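Putative ABC transporter subunit, substrate-binding component (Rhodopseudomonas palustris, PDB 4EVQ) binds 4-hydroxybenzoate and probably serves as the solute-binding component of an ABC transporter that imports benzoate derivatives. Local coordinates at residues Leu40-Val44 against Ile56-Lys60; Ile138-Thr142 against Thr258-Tyr262; Lys152-Thr156 against Gly180-Lys184. One frame throughout, in Å; residues are numbered along the deposited sequence.

The three contacts are distributed over the two sheet-and-helix lobes of a leucine-binding-protein-like fold, with 4-hydroxybenzoate bound in the same chain. Interaction 1 belongs to the lobe built on the sheet containing strands 17-23 and 54-62; interactions 2 and 3 share the other lobe, across the chain's centre. The centre of interaction 1 is about 28 Å from that of interaction 2 and about 43 Å from that of interaction 3. Interactions 2 and 3 lie closer, about 17 Å between centres and about 9 Å between nearest atoms; helix 135-148 is followed by strand 153-159, and both contacts reach the sheet holding 257-260. The Ile-138 side chain of interaction 2 lies about 8 Å from the ligand.

Interaction 1: Leu40-Val44 against Ile56-Lys60; sequences LELYV and ISFVK
A salt bridge ties the helix to the strand: Lys-60 NZ donates to Glu-41 OE2 at 2.7 Å. Lys-60 reaches across fully extended, chi1 m and the remaining three angles t. In Glu-41 (chi1 m, chi2 t) the CA-to-CB bond points sideways, but the carboxylate ends up near the strand. Residues 40-44 are regular helix, with Val-44 N bonded to Leu-40 O at 3.0 Å, and residues 56-60 are extended. The short axes run nearly antiparallel, at 171°, and approach to 11.0 Å; the CA atoms pair as Glu-41 with Phe-58 (9.0 Å) and Val-44 with Ile-56 (8.0 Å).

Inward of the ion pair, Phe-58 (chi1 m, chi2 -68°) fills the gap. Leu-40 (chi1 t, chi2 p) places CD2 3.4 Å from Phe-58 CE1, Glu-41 CG lies 3.9 Å from Phe-58 CE2, and Val-44 (chi1 t) meets the ring edge with CG2 4.0 Å from Phe-58 CZ. Val-44 CG1 also rests 4.3 Å from Ile-56 CG1. This is the helix-on-sheet packing of a beta-alpha-beta crossover: strand 17-23, helix 30-46 and parallel strand 54-62, with Phe-58 and Ile-56 also touching side chains of strand 17-23. Leu-42, on another side of the helix, packs against helix 269-282.

The contact thus grades from the buried Leu-40 and Val-44, through a partly exposed Phe-58, to a charged pair at its margin, where Glu-41 CG also touches the ring.

Interaction 2: Ile138-Thr142 against Thr258-Tyr262; sequences IGRAT and TVLHY. With SO4 (sulfate ion), chain D.
Close to the 4-hydroxybenzoate pocket, helix 135-148 lies on the sheet at strand 257-260 in helix-on-sheet packing; the neighbouring strand 345-351 also meets Ile-138 and Val-259 through Phe-345. Residues 138-142 are helical, with Thr-142 N bonded to Ile-138 O at 3.0 Å; residues 258-260 are extended, His-261 and Tyr-262 loop. The short axes come within 8.2 Å, with 138° between their N-to-C directions; the nearest CA pairs are Thr-142 with Val-259 (5.5 Å) and Ile-138 with Leu-260 (7.3 Å).

Ile-138 (chi1 t, chi2 t) extends CD1 to 3.6 Å from Val-259 O, 3.7 Å from Leu-260 CD1 and 4.2 Å from His-261 ND1, at the imidazole edge. Val-259 (chi1 t) places CG1 4.1 Å from Ala-141 CB, and its CB lies 3.5 Å from Thr-142 OG1. That hydroxyl, with chi1 m, donates to Ile-138 O at 2.9 Å, whereas His-261 NE2 pairs with Gln-292. Away from the strand, Arg-140 donates NE to O1 (2.9 Å) and NH2 to O4 (3.0 Å) of a sulfate, probably from crystallisation.

With no hydrogen bond between the segments, the buried contact rests on van der Waals packing, the threonine's polarity being met within its helix.

Interaction 3: Lys152-Thr156 against Gly180-Lys184; sequences KKAVT and GEVVK. With SO4 (sulfate ion), chain E.
Four backbone hydrogen bonds join these parallel strands: Glu-181 N to Lys-152 O and Ala-154 N to Glu-181 O (both 2.9 Å), Val-183 N to Ala-154 O (2.8 Å) and Thr-156 N to Lys-184 O (3.0 Å). Lys-153 pairs with Glu-181 and Ala-154 with Val-182, but the last bond uses Lys-184 O where regular pairing would use Val-183 O. Val-183, with near-helical phi/psi (-87/-15°), and Lys-184 form a beta bulge; Val-183 CG2 meets Val-155 CG2 at 3.7 Å. The short axes cross at -45°, 4.6 Å apart.

Lys-152 N and Lys-153 N bond the Asp-208 carboxylate, and Val-155 the backbone of Cys-209 and Tyr-211. Three polar side chains find partners outside the pair: Thr-156 OG1 bonds Asp-185, Lys-153 NZ Lys-206 O, and Lys-184 NZ O2 of a sulfate, probably from crystallisation, at 3.0 Å.

Helix 162-177, joining the strands in a beta-alpha-beta unit, packs on Ala-154 and Thr-156, helix 196-205 on Val-155 and Lys-184; strand 209-213 flanks 153-159, leaving 181-188 outermost.

Interaction 1: Leu40-Val44 against Ile56-Lys60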
ATOM      1  N   LEU A  40       9.536   8.368  -4.505  0.57 11.39           N
ATOM      2  CA  LEU A  40      10.589   7.846  -5.369  0.57 11.86           C
ATOM      3  C   LEU A  40      11.500   8.968  -5.894  0.57 13.16           C
ATOM      4  O   LEU A  40      12.736   8.841  -5.907  0.57 14.00           O
ATOM      5  CB  LEU A  40       9.929   7.070  -6.497  0.57 12.90           C
ATOM      6  CG  LEU A  40      10.852   6.455  -7.532  0.57 13.40           C
ATOM      7  CD1 LEU A  40      11.884   5.534  -6.900  0.57 12.60           C
ATOM      8  CD2 LEU A  40       9.965   5.711  -8.492  0.57 14.13           C
ATOM      9  N   GLU A  41      10.909  10.084  -6.316  1.00 12.30           N
ATOM     10  CA  GLU A  41      11.706  11.197  -6.813  1.00 14.43           C
ATOM     11  C   GLU A  41      12.542  11.822  -5.701  1.00 13.94           C
ATOM     12  O   GLU A  41      13.672  12.246  -5.922  1.00 15.28           O
ATOM     13  CB  GLU A  41      10.800  12.255  -7.452  1.00 15.17           C
ATOM     14  CG  GLU A  41      10.203  11.733  -8.755  1.00 19.11           C
ATOM     15  CD  GLU A  41       9.231  12.700  -9.436  1.00 22.98           C
ATOM     16  OE1 GLU A  41       8.518  13.459  -8.756  1.00 25.93           O
ATOM     17  OE2 GLU A  41       9.167  12.649 -10.684  1.00 25.00           O
ATOM     18  N   LEU A  42      11.967  11.935  -4.509  1.00 13.34           N
ATOM     19  CA  LEU A  42      12.726  12.482  -3.390  1.00 12.08           C
ATOM     20  C   LEU A  42      13.914  11.592  -3.076  1.00 12.84           C
ATOM     21  O   LEU A  42      15.022  12.077  -2.767  1.00 13.81           O
ATOM     22  CB  LEU A  42      11.808  12.645  -2.150  1.00 13.20           C
ATOM     23  CG  LEU A  42      12.373  13.528  -1.036  1.00 13.49           C
ATOM     24  CD1 LEU A  42      12.439  15.013  -1.471  1.00 14.51           C
ATOM     25  CD2 LEU A  42      11.555  13.323   0.266  1.00 14.45           C
ATOM     26  N   TYR A  43      13.704  10.294  -3.103  1.00 12.73           N
ATOM     27  CA  TYR A  43      14.857   9.401  -2.859  1.00 14.64           C
ATOM     28  C   TYR A  43      15.931   9.598  -3.898  1.00 15.87           C
ATOM     29  O   TYR A  43      17.109   9.687  -3.555  1.00 16.59           O
ATOM     30  CB  TYR A  43      14.453   7.927  -2.833  1.00 13.08           C
ATOM     31  CG  TYR A  43      15.650   7.085  -2.541  1.00 13.12           C
ATOM     32  CD1 TYR A  43      16.215   7.088  -1.291  1.00 14.29           C
ATOM     33  CD2 TYR A  43      16.278   6.378  -3.550  1.00 15.07           C
ATOM     34  CE1 TYR A  43      17.377   6.382  -1.025  1.00 15.80           C
ATOM     35  CE2 TYR A  43      17.444   5.664  -3.299  1.00 17.06           C
ATOM     36  CZ  TYR A  43      17.978   5.655  -2.033  1.00 16.95           C
ATOM     37  OH  TYR A  43      19.115   4.942  -1.748  1.00 19.70           O
ATOM     38  N   VAL A  44      15.543   9.630  -5.165  1.00 15.32           N
ATOM     39  CA  VAL A  44      16.554   9.840  -6.218  1.00 16.35           C
ATOM     40  C   VAL A  44      17.279  11.163  -5.972  1.00 18.19           C
ATOM     41  O   VAL A  44      18.497  11.221  -6.109  1.00 18.09           O
ATOM     42  CB  VAL A  44      15.914   9.802  -7.605  1.00 17.05           C
ATOM     43  CG1 VAL A  44      16.870  10.307  -8.676  1.00 17.74           C
ATOM     44  CG2 VAL A  44      15.422   8.354  -7.933  1.00 16.42           C
ATOM     45  N   ILE A  56      18.565   8.881 -13.917  1.00 22.02           N
ATOM     46  CA  ILE A  56      17.268   8.238 -13.988  1.00 21.67           C
ATOM     47  C   ILE A  56      16.314   9.065 -14.818  1.00 20.92           C
ATOM     48  O   ILE A  56      16.232  10.286 -14.669  1.00 21.88           O
ATOM     49  CB  ILE A  56      16.642   8.069 -12.582  1.00 21.09           C
ATOM     50  CG1 ILE A  56      17.579   7.304 -11.630  1.00 21.41           C
ATOM     51  CG2 ILE A  56      15.218   7.431 -12.662  1.00 22.03           C
ATOM     52  CD1 ILE A  56      17.891   5.895 -12.025  1.00 21.35           C
ATOM     53  N   SER A  57      15.622   8.402 -15.724  1.00 20.26           N
ATOM     54  CA  SER A  57      14.531   9.031 -16.454  1.00 21.40           C
ATOM     55  C   SER A  57      13.244   8.261 -16.142  1.00 20.26           C
ATOM     56  O   SER A  57      13.142   7.074 -16.419  1.00 20.59           O
ATOM     57  CB  SER A  57      14.832   8.984 -17.956  1.00 24.52           C
ATOM     58  OG  SER A  57      13.671   9.313 -18.698  1.00 26.81           O
ATOM     59  N   PHE A  58      12.244   8.954 -15.605  1.00 19.93           N
ATOM     60  CA  PHE A  58      10.966   8.323 -15.280  1.00 19.34           C
ATOM     61  C   PHE A  58      10.014   8.493 -16.447  1.00 18.58           C
ATOM     62  O   PHE A  58       9.766   9.606 -16.912  1.00 22.86           O
ATOM     63  CB  PHE A  58      10.337   8.923 -14.017  1.00 20.27           C
ATOM     64  CG  PHE A  58      11.050   8.550 -12.738  1.00 22.87           C
ATOM     65  CD1 PHE A  58      11.038   7.243 -12.274  1.00 23.92           C
ATOM     66  CD2 PHE A  58      11.702   9.508 -11.986  1.00 24.89           C
ATOM     67  CE1 PHE A  58      11.685   6.898 -11.113  1.00 25.58           C
ATOM     68  CE2 PHE A  58      12.364   9.152 -10.803  1.00 25.01           C
ATOM     69  CZ  PHE A  58      12.339   7.863 -10.370  1.00 25.45           C
ATOM     70  N   VAL A  59       9.485   7.385 -16.920  1.00 15.27           N
ATOM     71  CA  VAL A  59       8.494   7.381 -17.963  1.00 14.93           C
ATOM     72  C   VAL A  59       7.175   7.108 -17.283  1.00 12.81           C
ATOM     73  O   VAL A  59       6.895   5.964 -16.882  1.00 13.09           O
ATOM     74  CB  VAL A  59       8.801   6.307 -19.014  1.00 16.82           C
ATOM     75  CG1 VAL A  59       7.767   6.363 -20.097  1.00 16.28           C
ATOM     76  CG2 VAL A  59      10.241   6.509 -19.558  1.00 20.07           C
ATOM     77  N   LYS A  60       6.336   8.131 -17.156  0.52 11.76           N
ATOM     78  CA  LYS A  60       5.149   8.036 -16.309  0.52 10.37           C
ATOM     79  C   LYS A  60       3.899   7.754 -17.138  0.52 11.68           C
ATOM     80  O   LYS A  60       3.478   8.590 -17.951  0.52 11.39           O
ATOM     81  CB  LYS A  60       5.000   9.347 -15.551  0.52 11.20           C
ATOM     82  CG  LYS A  60       6.207   9.707 -14.706  0.52 11.86           C
ATOM     83  CD  LYS A  60       6.079  11.073 -14.068  0.52 13.40           C
ATOM     84  CE  LYS A  60       7.225  11.332 -13.116  0.52 15.92           C
ATOM     85  NZ  LYS A  60       7.093  12.683 -12.484  0.52 17.07           N
TER

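Interaction 2: Ile138-Thr142 against Thr258-Tyr262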
ATOM      1  N   ILE A 138      -2.607  -7.643   5.976  1.00  8.13           N
ATOM      2  CA  ILE A 138      -2.983  -6.461   6.729  1.00  7.80           C
ATOM      3  C   ILE A 138      -4.431  -6.584   7.229  1.00  8.37           C
ATOM      4  O   ILE A 138      -4.730  -6.185   8.336  1.00  8.78           O
ATOM      5  CB  ILE A 138      -2.741  -5.139   5.960  1.00  8.96           C
ATOM      6  CG1 ILE A 138      -2.857  -3.976   6.945  1.00  9.26           C
ATOM      7  CG2 ILE A 138      -3.652  -4.970   4.742  1.00  8.83           C
ATOM      8  CD1 ILE A 138      -2.427  -2.610   6.369  1.00 11.24           C
ATOM      9  N   GLY A 139      -5.301  -7.188   6.447  1.00  8.57           N
ATOM     10  CA  GLY A 139      -6.660  -7.428   6.945  1.00  8.76           C
ATOM     11  C   GLY A 139      -6.672  -8.306   8.198  1.00  8.58           C
ATOM     12  O   GLY A 139      -7.361  -8.039   9.175  1.00  9.52           O
ATOM     13  N   ARG A 140      -5.895  -9.383   8.156  1.00  9.55           N
ATOM     14  CA  ARG A 140      -5.749 -10.271   9.313  1.00  9.81           C
ATOM     15  C   ARG A 140      -5.235  -9.527  10.540  1.00  9.69           C
ATOM     16  O   ARG A 140      -5.761  -9.690  11.645  1.00 10.49           O
ATOM     17  CB  ARG A 140      -4.790 -11.406   9.024  1.00 10.27           C
ATOM     18  CG  ARG A 140      -5.392 -12.501   8.201  1.00 11.95           C
ATOM     19  CD  ARG A 140      -4.421 -13.646   8.133  1.00 13.88           C
ATOM     20  NE  ARG A 140      -5.002 -14.881   7.679  1.00 16.73           N
ATOM     21  CZ  ARG A 140      -5.609 -15.753   8.483  1.00 17.57           C
ATOM     22  NH1 ARG A 140      -5.766 -15.493   9.752  1.00 18.97           N
ATOM     23  NH2 ARG A 140      -6.072 -16.862   7.991  1.00 18.81           N
ATOM     24  N   ALA A 141      -4.237  -8.670  10.353  1.00 10.37           N
ATOM     25  CA  ALA A 141      -3.671  -7.941  11.468  1.00 10.06           C
ATOM     26  C   ALA A 141      -4.704  -6.996  12.082  1.00  9.66           C
ATOM     27  O   ALA A 141      -4.753  -6.822  13.298  1.00  9.72           O
ATOM     28  CB  ALA A 141      -2.397  -7.194  11.042  1.00 11.26           C
ATOM     29  N   THR A 142      -5.535  -6.386  11.249  1.00  8.10           N
ATOM     30  CA  THR A 142      -6.536  -5.471  11.746  1.00  8.94           C
ATOM     31  C   THR A 142      -7.607  -6.248  12.511  1.00  9.60           C
ATOM     32  O   THR A 142      -8.022  -5.825  13.598  1.00 10.03           O
ATOM     33  CB  THR A 142      -7.135  -4.680  10.580  1.00  8.90           C
ATOM     34  OG1 THR A 142      -6.073  -4.040   9.798  1.00  9.30           O
ATOM     35  CG2 THR A 142      -7.995  -3.559  11.100  1.00  9.51           C
ATOM     36  N   THR A 258      -6.817   2.333  13.346  1.00  8.99           N
ATOM     37  CA  THR A 258      -6.342   1.632  12.168  1.00  9.00           C
ATOM     38  C   THR A 258      -5.103   0.826  12.489  1.00  9.54           C
ATOM     39  O   THR A 258      -4.440   1.025  13.500  1.00 10.66           O
ATOM     40  CB  THR A 258      -6.028   2.567  10.967  1.00 10.65           C
ATOM     41  OG1 THR A 258      -4.960   3.457  11.283  1.00 11.05           O
ATOM     42  CG2 THR A 258      -7.220   3.372  10.520  1.00 11.08           C
ATOM     43  N   VAL A 259      -4.818  -0.130  11.613  1.00  8.40           N
ATOM     44  CA  VAL A 259      -3.571  -0.882  11.671  1.00  7.83           C
ATOM     45  C   VAL A 259      -2.805  -0.640  10.375  1.00  7.72           C
ATOM     46  O   VAL A 259      -3.386  -0.725   9.285  1.00  7.62           O
ATOM     47  CB  VAL A 259      -3.841  -2.366  11.910  1.00  7.65           C
ATOM     48  CG1 VAL A 259      -2.585  -3.183  11.715  1.00  9.99           C
ATOM     49  CG2 VAL A 259      -4.413  -2.591  13.323  1.00  9.69           C
ATOM     50  N   LEU A 260      -1.523  -0.319  10.485  1.00  7.39           N
ATOM     51  CA  LEU A 260      -0.715  -0.064   9.293  1.00  6.58           C
ATOM     52  C   LEU A 260       0.746  -0.299   9.638  1.00  7.31           C
ATOM     53  O   LEU A 260       1.180  -0.114  10.761  1.00  7.86           O
ATOM     54  CB  LEU A 260      -0.898   1.398   8.788  1.00  7.51           C
ATOM     55  CG  LEU A 260      -0.500   1.671   7.336  1.00  7.48           C
ATOM     56  CD1 LEU A 260      -1.380   0.917   6.355  1.00  8.11           C
ATOM     57  CD2 LEU A 260      -0.580   3.197   7.099  1.00  8.03           C
ATOM     58  N   HIS A 261       1.499  -0.580   8.588  1.00  7.15           N
ATOM     59  CA  HIS A 261       2.947  -0.751   8.619  1.00  7.51           C
ATOM     60  C   HIS A 261       3.750   0.542   8.689  1.00  7.09           C
ATOM     61  O   HIS A 261       4.964   0.513   8.652  1.00  8.51           O
ATOM     62  CB  HIS A 261       3.366  -1.642   7.453  1.00  7.22           C
ATOM     63  CG  HIS A 261       2.836  -1.196   6.141  1.00  7.39           C
ATOM     64  ND1 HIS A 261       1.489  -1.259   5.854  1.00  8.28           N
ATOM     65  CD2 HIS A 261       3.451  -0.734   5.032  1.00  8.00           C
ATOM     66  CE1 HIS A 261       1.293  -0.802   4.633  1.00  6.66           C
ATOM     67  NE2 HIS A 261       2.463  -0.487   4.109  1.00  7.45           N
ATOM     68  N   TYR A 262       3.087   1.678   8.785  1.00  6.86           N
ATOM     69  CA  TYR A 262       3.763   2.969   8.959  1.00  7.13           C
ATOM     70  C   TYR A 262       2.938   3.868   9.866  1.00  7.90           C
ATOM     71  O   TYR A 262       1.722   3.800   9.846  1.00  9.24           O
ATOM     72  CB  TYR A 262       3.961   3.677   7.597  1.00  7.53           C
ATOM     73  CG  TYR A 262       4.667   4.986   7.719  1.00  7.53           C
ATOM     74  CD1 TYR A 262       6.018   5.064   8.072  1.00  8.35           C
ATOM     75  CD2 TYR A 262       3.988   6.181   7.448  1.00  7.42           C
ATOM     76  CE1 TYR A 262       6.640   6.270   8.219  1.00  8.78           C
ATOM     77  CE2 TYR A 262       4.630   7.402   7.582  1.00  8.36           C
ATOM     78  CZ  TYR A 262       5.963   7.438   7.946  1.00  9.47           C
ATOM     79  OH  TYR A 262       6.571   8.670   8.072  1.00 10.98           O
TER
HETATM   80  S   SO4 D 402      -4.563 -16.596   4.383  0.67 22.58           S
HETATM   81  O1  SO4 D 402      -4.905 -15.237   4.827  0.67 22.41           O
HETATM   82  O2  SO4 D 402      -4.855 -16.690   2.965  0.67 24.27           O
HETATM   83  O3  SO4 D 402      -3.121 -16.754   4.519  0.67 25.04           O
HETATM   84  O4  SO4 D 402      -5.202 -17.642   5.186  0.67 22.95           O

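Interaction 3: Lys152-Thr156 against Gly180-Lys184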
ATOM      1  N   LYS A 152     -16.632  -7.830  19.052  1.00 17.58           N
ATOM      2  CA  LYS A 152     -17.273  -9.120  18.873  1.00 18.50           C
ATOM      3  C   LYS A 152     -18.259  -9.215  17.713  1.00 16.75           C
ATOM      4  O   LYS A 152     -18.689 -10.303  17.356  1.00 18.18           O
ATOM      5  CB  LYS A 152     -18.060  -9.518  20.180  1.00 21.81           C
ATOM      6  CG  LYS A 152     -17.284  -9.538  21.509  1.00 26.70           C
ATOM      7  CD  LYS A 152     -18.067 -10.309  22.584  1.00 31.18           C
ATOM      8  CE  LYS A 152     -19.552  -9.895  22.641  1.00 34.85           C
ATOM      9  NZ  LYS A 152     -20.390 -10.736  23.590  1.00 37.55           N
ATOM     10  N   LYS A 153     -18.687  -8.076  17.157  1.00 14.94           N
ATOM     11  CA  LYS A 153     -19.827  -8.078  16.244  1.00 15.00           C
ATOM     12  C   LYS A 153     -19.622  -6.990  15.181  1.00 13.33           C
ATOM     13  O   LYS A 153     -19.966  -5.840  15.391  1.00 14.98           O
ATOM     14  CB  LYS A 153     -21.111  -7.806  17.020  1.00 15.02           C
ATOM     15  CG  LYS A 153     -22.386  -7.842  16.184  1.00 16.62           C
ATOM     16  CD  LYS A 153     -23.617  -7.414  17.019  1.00 16.89           C
ATOM     17  CE  LYS A 153     -24.872  -7.378  16.204  1.00 19.43           C
ATOM     18  NZ  LYS A 153     -26.067  -6.831  16.977  1.00 19.93           N
ATOM     19  N   ALA A 154     -19.050  -7.382  14.032  1.00 11.99           N
ATOM     20  CA  ALA A 154     -18.617  -6.417  13.052  1.00 11.73           C
ATOM     21  C   ALA A 154     -19.507  -6.370  11.832  1.00 11.13           C
ATOM     22  O   ALA A 154     -20.118  -7.376  11.442  1.00 12.21           O
ATOM     23  CB  ALA A 154     -17.199  -6.780  12.566  1.00 12.67           C
ATOM     24  N   VAL A 155     -19.574  -5.196  11.228  1.00 10.54           N
ATOM     25  CA  VAL A 155     -20.012  -5.071   9.839  1.00  9.93           C
ATOM     26  C   VAL A 155     -18.818  -4.555   9.034  1.00  9.15           C
ATOM     27  O   VAL A 155     -18.076  -3.699   9.516  1.00  9.75           O
ATOM     28  CB  VAL A 155     -21.175  -4.066   9.700  1.00 10.50           C
ATOM     29  CG1 VAL A 155     -21.485  -3.733   8.224  1.00 11.47           C
ATOM     30  CG2 VAL A 155     -22.407  -4.583  10.389  1.00 11.30           C
ATOM     31  N   THR A 156     -18.618  -5.090   7.822  1.00  8.59           N
ATOM     32  CA  THR A 156     -17.566  -4.595   6.943  1.00  7.71           C
ATOM     33  C   THR A 156     -18.166  -3.765   5.808  1.00  8.70           C
ATOM     34  O   THR A 156     -19.329  -4.004   5.400  1.00  9.03           O
ATOM     35  CB  THR A 156     -16.705  -5.699   6.335  1.00  8.82           C
ATOM     36  OG1 THR A 156     -17.467  -6.413   5.385  1.00  9.83           O
ATOM     37  CG2 THR A 156     -16.171  -6.633   7.389  1.00  9.73           C
ATOM     38  N   GLY A 180     -15.167 -13.744  17.100  1.00 19.88           N
ATOM     39  CA  GLY A 180     -16.048 -12.655  16.692  1.00 19.47           C
ATOM     40  C   GLY A 180     -16.994 -13.109  15.605  1.00 18.55           C
ATOM     41  O   GLY A 180     -16.795 -14.127  14.970  1.00 19.15           O
ATOM     42  N   GLU A 181     -18.044 -12.324  15.397  1.00 17.20           N
ATOM     43  CA  GLU A 181     -18.994 -12.564  14.335  1.00 16.49           C
ATOM     44  C   GLU A 181     -19.003 -11.378  13.387  1.00 15.29           C
ATOM     45  O   GLU A 181     -18.958 -10.244  13.842  1.00 15.50           O
ATOM     46  CB  GLU A 181     -20.400 -12.706  14.902  1.00 19.55           C
ATOM     47  CG  GLU A 181     -20.594 -13.818  15.824  1.00 27.26           C
ATOM     48  CD  GLU A 181     -22.069 -14.125  15.961  1.00 34.09           C
ATOM     49  OE1 GLU A 181     -22.923 -13.234  15.646  1.00 36.85           O
ATOM     50  OE2 GLU A 181     -22.368 -15.265  16.355  1.00 37.16           O
ATOM     51  N   VAL A 182     -19.046 -11.661  12.084  1.00 14.75           N
ATOM     52  CA  VAL A 182     -19.184 -10.621  11.067  1.00 13.78           C
ATOM     53  C   VAL A 182     -20.613 -10.770  10.579  1.00 13.74           C
ATOM     54  O   VAL A 182     -20.979 -11.753   9.931  1.00 15.77           O
ATOM     55  CB  VAL A 182     -18.189 -10.817   9.941  1.00 13.73           C
ATOM     56  CG1 VAL A 182     -18.356  -9.694   8.936  1.00 15.49           C
ATOM     57  CG2 VAL A 182     -16.771 -10.822  10.505  1.00 15.49           C
ATOM     58  N   VAL A 183     -21.451  -9.790  10.914  1.00 12.71           N
ATOM     59  CA  VAL A 183     -22.878  -9.953  10.645  1.00 13.52           C
ATOM     60  C   VAL A 183     -23.322  -9.530   9.248  1.00 14.00           C
ATOM     61  O   VAL A 183     -24.413  -9.888   8.808  1.00 16.13           O
ATOM     62  CB  VAL A 183     -23.745  -9.302  11.722  1.00 17.11           C
ATOM     63  CG1 VAL A 183     -23.448  -9.948  13.092  1.00 18.57           C
ATOM     64  CG2 VAL A 183     -23.610  -7.819  11.779  1.00 17.42           C
ATOM     65  N   LYS A 184     -22.460  -8.784   8.559  1.00 11.76           N
ATOM     66  CA  LYS A 184     -22.753  -8.363   7.201  1.00 11.42           C
ATOM     67  C   LYS A 184     -21.502  -7.828   6.556  1.00 11.07           C
ATOM     68  O   LYS A 184     -20.719  -7.173   7.203  1.00 10.91           O
ATOM     69  CB  LYS A 184     -23.826  -7.280   7.186  1.00 14.39           C
ATOM     70  CG  LYS A 184     -24.489  -7.037   5.839  1.00 14.96           C
ATOM     71  CD  LYS A 184     -25.433  -8.132   5.460  1.00 17.13           C
ATOM     72  CE  LYS A 184     -26.643  -8.153   6.361  1.00 18.38           C
ATOM     73  NZ  LYS A 184     -27.626  -9.220   5.959  1.00 21.12           N
TER
HETATM   74  S   SO4 E 403     -28.102  -9.757   2.325  0.67 29.55           S
HETATM   75  O1  SO4 E 403     -28.068  -9.360   0.907  0.67 30.63           O
HETATM   76  O2  SO4 E 403     -28.148  -8.512   3.113  0.67 27.95           O
HETATM   77  O3  SO4 E 403     -26.952 -10.581   2.678  0.67 30.26           O
HETATM   78  O4  SO4 E 403     -29.313 -10.555   2.584  0.67 30.17           O